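Local coordinates for putative branched-chain amino acid transport system substrate-binding protein (Rhodopseudomonas palustris, PDB 3TX6), which probably captures lignin-derived aromatic acids, such as p-coumarate and related compounds, in the periplasm for an ABC-type importer, at residues M115-P120 and D345-L350. Numbering follows the deposited sequence.
Sequences MPQPIP and DRSRIL. With ENO (3-(4-hydroxy-phenyl)pyruvic acid), chain D; SO4 (sulfate ion), chain B.
The carboxamide nitrogen of Gln117 is gripped across the contact by a backbone carbonyl: NE2 donates to Ser347 O at 2.8 Å. The acceptor is met in its carbonyl plane, with a C=O...N angle of 153°, but the bond is bent at the hydrogen and the oxygen lies out of the glutamine's amide plane. A weak second bond runs from the same nitrogen to Gln330 O, while OE1 accepts from Gln282, a residue that also reaches the bound ligand; together these partners fix which way round the buried amide lies. With CG anti to the carbonyl carbon (chi1 -65°), the stem lies against the serine, CG 3.6 Å from Ser347 OG, and the bend at chi2 (80°) brings NE2 onto Ser347 O. That hydroxyl has its polar partner at the carbonyl of Asp344, and towards the glutamine it offers a van der Waals surface.

The case illustrates the crossover region of a two-lobed periplasmic binding protein, probably part of its hinge, where a linker between the lobes is bonded to a turn of the C-terminal segment. Residues 115-120 leave the edge strand of one lobe's sheet and enter helix 119-130 of the other, and the 3-10 turn 345-347 leads into strand 349-354 of that second lobe. Next door, Pro116 sets CB 3.4 Å from O3, the phenol oxygen of 3-(4-hydroxy-phenyl)pyruvic acid, making the linker part of the ligand pocket. An alanine in place of Gln117 would probably cost Ser347 O this donor and Gln282 one of its acceptors, and open a gap beside the serine.

Arg348 leads the other way, its guanidinium meeting a sulfate, probably from the crystallisation liquor, edge-on: NH1 bonds to O2 at 3.1 Å and NH2 to O4 at 3.0 Å. On one face of the guanidinium, displaced toward its rim, lies the Asp345 carboxylate, whose OD1 is 3.8 Å from Arg348 NE, a long ion pair resting on charge alone.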
HETATM    1  N   MSE A 115      -5.211   4.355   0.716  0.50 13.60           N
HETATM    2  CA  MSE A 115      -5.696   2.991   0.563  0.50 14.92           C
HETATM    3  C   MSE A 115      -4.843   1.960   1.303  0.50 13.09           C
HETATM    4  O   MSE A 115      -5.388   1.043   1.907  0.50 13.80           O
HETATM    5  CB  MSE A 115      -5.860   2.661  -0.914  0.50 15.59           C
HETATM    6  CG  MSE A 115      -6.760   3.689  -1.608  0.50 21.50           C
HETATM    7 SE   MSE A 115      -8.520   3.986  -0.714  0.50 24.76          SE
HETATM    8  CE  MSE A 115      -9.178   2.220  -1.163  0.50 16.55           C
ATOM      9  N   PRO A 116      -3.503   2.046   1.236  1.00 14.50           N
ATOM     10  CA  PRO A 116      -2.706   1.021   1.955  1.00 14.58           C
ATOM     11  C   PRO A 116      -2.947   1.020   3.453  1.00 14.11           C
ATOM     12  O   PRO A 116      -3.241   2.057   4.051  1.00 15.79           O
ATOM     13  CB  PRO A 116      -1.262   1.388   1.626  1.00 14.63           C
ATOM     14  CG  PRO A 116      -1.371   2.125   0.332  1.00 14.62           C
ATOM     15  CD  PRO A 116      -2.628   2.965   0.517  1.00 13.58           C
ATOM     16  N   GLN A 117      -2.831  -0.163   4.056  1.00 14.36           N
ATOM     17  CA  GLN A 117      -2.925  -0.283   5.462  1.00 14.77           C
ATOM     18  C   GLN A 117      -1.865   0.596   6.161  1.00 14.79           C
ATOM     19  O   GLN A 117      -0.718   0.636   5.743  1.00 15.44           O
ATOM     20  CB  GLN A 117      -2.726  -1.731   5.895  1.00 16.96           C
ATOM     21  CG  GLN A 117      -3.827  -2.679   5.404  1.00 15.75           C
ATOM     22  CD  GLN A 117      -3.691  -3.123   3.956  1.00 14.66           C
ATOM     23  OE1 GLN A 117      -2.713  -2.791   3.291  1.00 16.95           O
ATOM     24  NE2 GLN A 117      -4.667  -3.922   3.473  1.00 17.42           N
ATOM     25  N   PRO A 118      -2.271   1.305   7.237  1.00 16.14           N
ATOM     26  CA  PRO A 118      -1.311   2.085   7.999  1.00 16.46           C
ATOM     27  C   PRO A 118      -0.295   1.213   8.665  1.00 15.13           C
ATOM     28  O   PRO A 118      -0.585   0.064   9.042  1.00 16.81           O
ATOM     29  CB  PRO A 118      -2.183   2.844   9.000  1.00 18.08           C
ATOM     30  CG  PRO A 118      -3.379   2.005   9.197  1.00 16.44           C
ATOM     31  CD  PRO A 118      -3.607   1.322   7.855  1.00 15.59           C
ATOM     32  N   ILE A 119       0.923   1.708   8.744  1.00 16.36           N
ATOM     33  CA  ILE A 119       1.998   0.931   9.327  1.00 14.37           C
ATOM     34  C   ILE A 119       1.653   0.313  10.691  1.00 15.41           C
ATOM     35  O   ILE A 119       1.958  -0.847  10.870  1.00 18.68           O
ATOM     36  CB  ILE A 119       3.312   1.724   9.354  1.00 15.10           C
ATOM     37  CG1 ILE A 119       4.080   1.600   8.030  1.00 19.63           C
ATOM     38  CG2 ILE A 119       4.257   1.282  10.487  1.00 17.28           C
ATOM     39  CD1 ILE A 119       3.329   2.069   6.821  1.00 20.76           C
ATOM     40  N   PRO A 120       0.970   1.042  11.613  1.00 17.98           N
ATOM     41  CA  PRO A 120       0.733   0.398  12.929  1.00 18.37           C
ATOM     42  C   PRO A 120      -0.156  -0.819  12.877  1.00 17.88           C
ATOM     43  O   PRO A 120       0.025  -1.709  13.701  1.00 19.38           O
ATOM     44  CB  PRO A 120       0.172   1.534  13.792  1.00 20.70           C
ATOM     45  CG  PRO A 120       0.856   2.742  13.201  1.00 21.67           C
ATOM     46  CD  PRO A 120       0.832   2.499  11.706  1.00 17.62           C
ATOM     47  N   ASP A 345      -9.026  -4.339  11.767  1.00 25.03           N
ATOM     48  CA  ASP A 345      -8.536  -5.714  11.614  1.00 24.60           C
ATOM     49  C   ASP A 345      -8.980  -6.448  10.361  1.00 22.72           C
ATOM     50  O   ASP A 345      -8.292  -7.385   9.932  1.00 27.63           O
ATOM     51  CB  ASP A 345      -8.946  -6.572  12.837  1.00 27.91           C
ATOM     52  CG  ASP A 345      -8.119  -6.266  14.054  1.00 36.18           C
ATOM     53  OD1 ASP A 345      -7.259  -5.362  13.994  1.00 44.62           O
ATOM     54  OD2 ASP A 345      -8.304  -6.950  15.090  1.00 52.35           O
ATOM     55  N   ARG A 346     -10.099  -6.050   9.776  1.00 21.60           N
ATOM     56  CA  ARG A 346     -10.546  -6.644   8.534  1.00 20.49           C
ATOM     57  C   ARG A 346      -9.581  -6.334   7.367  1.00 21.83           C
ATOM     58  O   ARG A 346      -9.724  -6.956   6.322  1.00 23.51           O
ATOM     59  CB  ARG A 346     -11.990  -6.213   8.202  1.00 25.74           C
ATOM     60  CG  ARG A 346     -13.059  -6.721   9.211  1.00 23.54           C
ATOM     61  CD  ARG A 346     -14.402  -6.060   8.983  1.00 26.78           C
ATOM     62  NE  ARG A 346     -14.370  -4.650   9.343  1.00 24.41           N
ATOM     63  CZ  ARG A 346     -15.402  -3.819   9.230  1.00 25.91           C
ATOM     64  NH1 ARG A 346     -15.243  -2.557   9.591  1.00 29.66           N
ATOM     65  NH2 ARG A 346     -16.587  -4.239   8.791  1.00 27.06           N
ATOM     66  N   SER A 347      -8.616  -5.422   7.561  1.00 20.18           N
ATOM     67  CA  SER A 347      -7.723  -4.994   6.504  1.00 19.11           C
ATOM     68  C   SER A 347      -6.417  -5.742   6.432  1.00 20.83           C
ATOM     69  O   SER A 347      -5.574  -5.405   5.619  1.00 19.74           O
ATOM     70  CB  SER A 347      -7.390  -3.509   6.592  1.00 18.39           C
ATOM     71  OG  SER A 347      -6.518  -3.186   7.704  1.00 19.56           O
ATOM     72  N   ARG A 348      -6.222  -6.757   7.252  1.00 22.04           N
ATOM     73  CA  ARG A 348      -4.991  -7.510   7.170  1.00 20.88           C
ATOM     74  C   ARG A 348      -5.087  -8.972   7.534  1.00 22.84           C
ATOM     75  O   ARG A 348      -5.909  -9.392   8.311  1.00 23.04           O
ATOM     76  CB  ARG A 348      -3.917  -6.880   8.009  1.00 22.63           C
ATOM     77  CG  ARG A 348      -3.915  -7.242   9.484  1.00 20.76           C
ATOM     78  CD  ARG A 348      -5.087  -6.728  10.290  1.00 22.81           C
ATOM     79  NE  ARG A 348      -4.979  -7.221  11.655  1.00 26.88           N
ATOM     80  CZ  ARG A 348      -5.268  -8.449  12.074  1.00 26.98           C
ATOM     81  NH1 ARG A 348      -5.773  -9.375  11.278  1.00 27.42           N
ATOM     82  NH2 ARG A 348      -5.127  -8.721  13.348  1.00 30.98           N
ATOM     83  N   ILE A 349      -4.187  -9.705   6.921  1.00 19.85           N
ATOM     84  CA  ILE A 349      -3.961 -11.104   7.243  1.00 23.24           C
ATOM     85  C   ILE A 349      -2.484 -11.271   7.352  1.00 22.42           C
ATOM     86  O   ILE A 349      -1.705 -10.381   6.972  1.00 24.56           O
ATOM     87  CB  ILE A 349      -4.522 -12.059   6.179  1.00 23.48           C
ATOM     88  CG1 ILE A 349      -3.819 -11.866   4.797  1.00 23.87           C
ATOM     89  CG2 ILE A 349      -6.028 -11.885   6.044  1.00 27.00           C
ATOM     90  CD1 ILE A 349      -4.270 -12.875   3.761  1.00 23.13           C
ATOM     91  N   LEU A 350      -2.076 -12.426   7.843  1.00 26.55           N
ATOM     92  CA  LEU A 350      -0.677 -12.719   7.951  1.00 21.21           C
ATOM     93  C   LEU A 350      -0.386 -13.876   7.002  1.00 23.86           C
ATOM     94  O   LEU A 350      -1.111 -14.901   6.978  1.00 25.72           O
ATOM     95  CB  LEU A 350      -0.350 -13.144   9.379  1.00 23.04           C
ATOM     96  CG  LEU A 350       1.151 -13.361   9.710  1.00 24.77           C
ATOM     97  CD1 LEU A 350       2.029 -12.115   9.575  1.00 25.85           C
ATOM     98  CD2 LEU A 350       1.300 -13.934  11.124  1.00 30.61           C
TER
HETATM   99  O4  ENO D 386       5.171   2.900   0.333  1.00 19.20           O
HETATM  100  C9  ENO D 386       3.251   0.437  -1.038  1.00 16.67           C
HETATM  101  C8  ENO D 386       1.986  -0.067  -0.818  1.00 17.51           C
HETATM  102  C7  ENO D 386       1.702  -0.840   0.320  1.00 17.59           C
HETATM  103  C6  ENO D 386       2.695  -1.003   1.266  1.00 16.77           C
HETATM  104  C5  ENO D 386       3.981  -0.517   1.049  1.00 18.95           C
HETATM  105  C4  ENO D 386       4.274   0.227  -0.107  1.00 16.72           C
HETATM  106  O3  ENO D 386       0.404  -1.300   0.503  1.00 25.70           O
HETATM  107  C3  ENO D 386       5.672   0.701  -0.388  1.00 20.31           C
HETATM  108  C2  ENO D 386       6.039   2.091  -0.036  1.00 19.53           C
HETATM  109  C1  ENO D 386       7.420   2.494  -0.263  1.00 19.53           C
HETATM  110  O2  ENO D 386       7.725   3.680  -0.020  1.00 18.36           O
HETATM  111  O1  ENO D 386       8.279   1.663  -0.685  1.00 20.01           O
HETATM  112  S   SO4 B   1      -6.043 -12.265  13.523  1.00104.39           S
HETATM  113  O1  SO4 B   1      -4.836 -12.070  14.377  1.00 91.33           O
HETATM  114  O2  SO4 B   1      -5.660 -12.373  12.088  1.00 80.20           O
HETATM  115  O3  SO4 B   1      -6.740 -13.510  13.938  1.00 78.87           O
HETATM  116  O4  SO4 B   1      -6.969 -11.123  13.719  1.00 93.79           O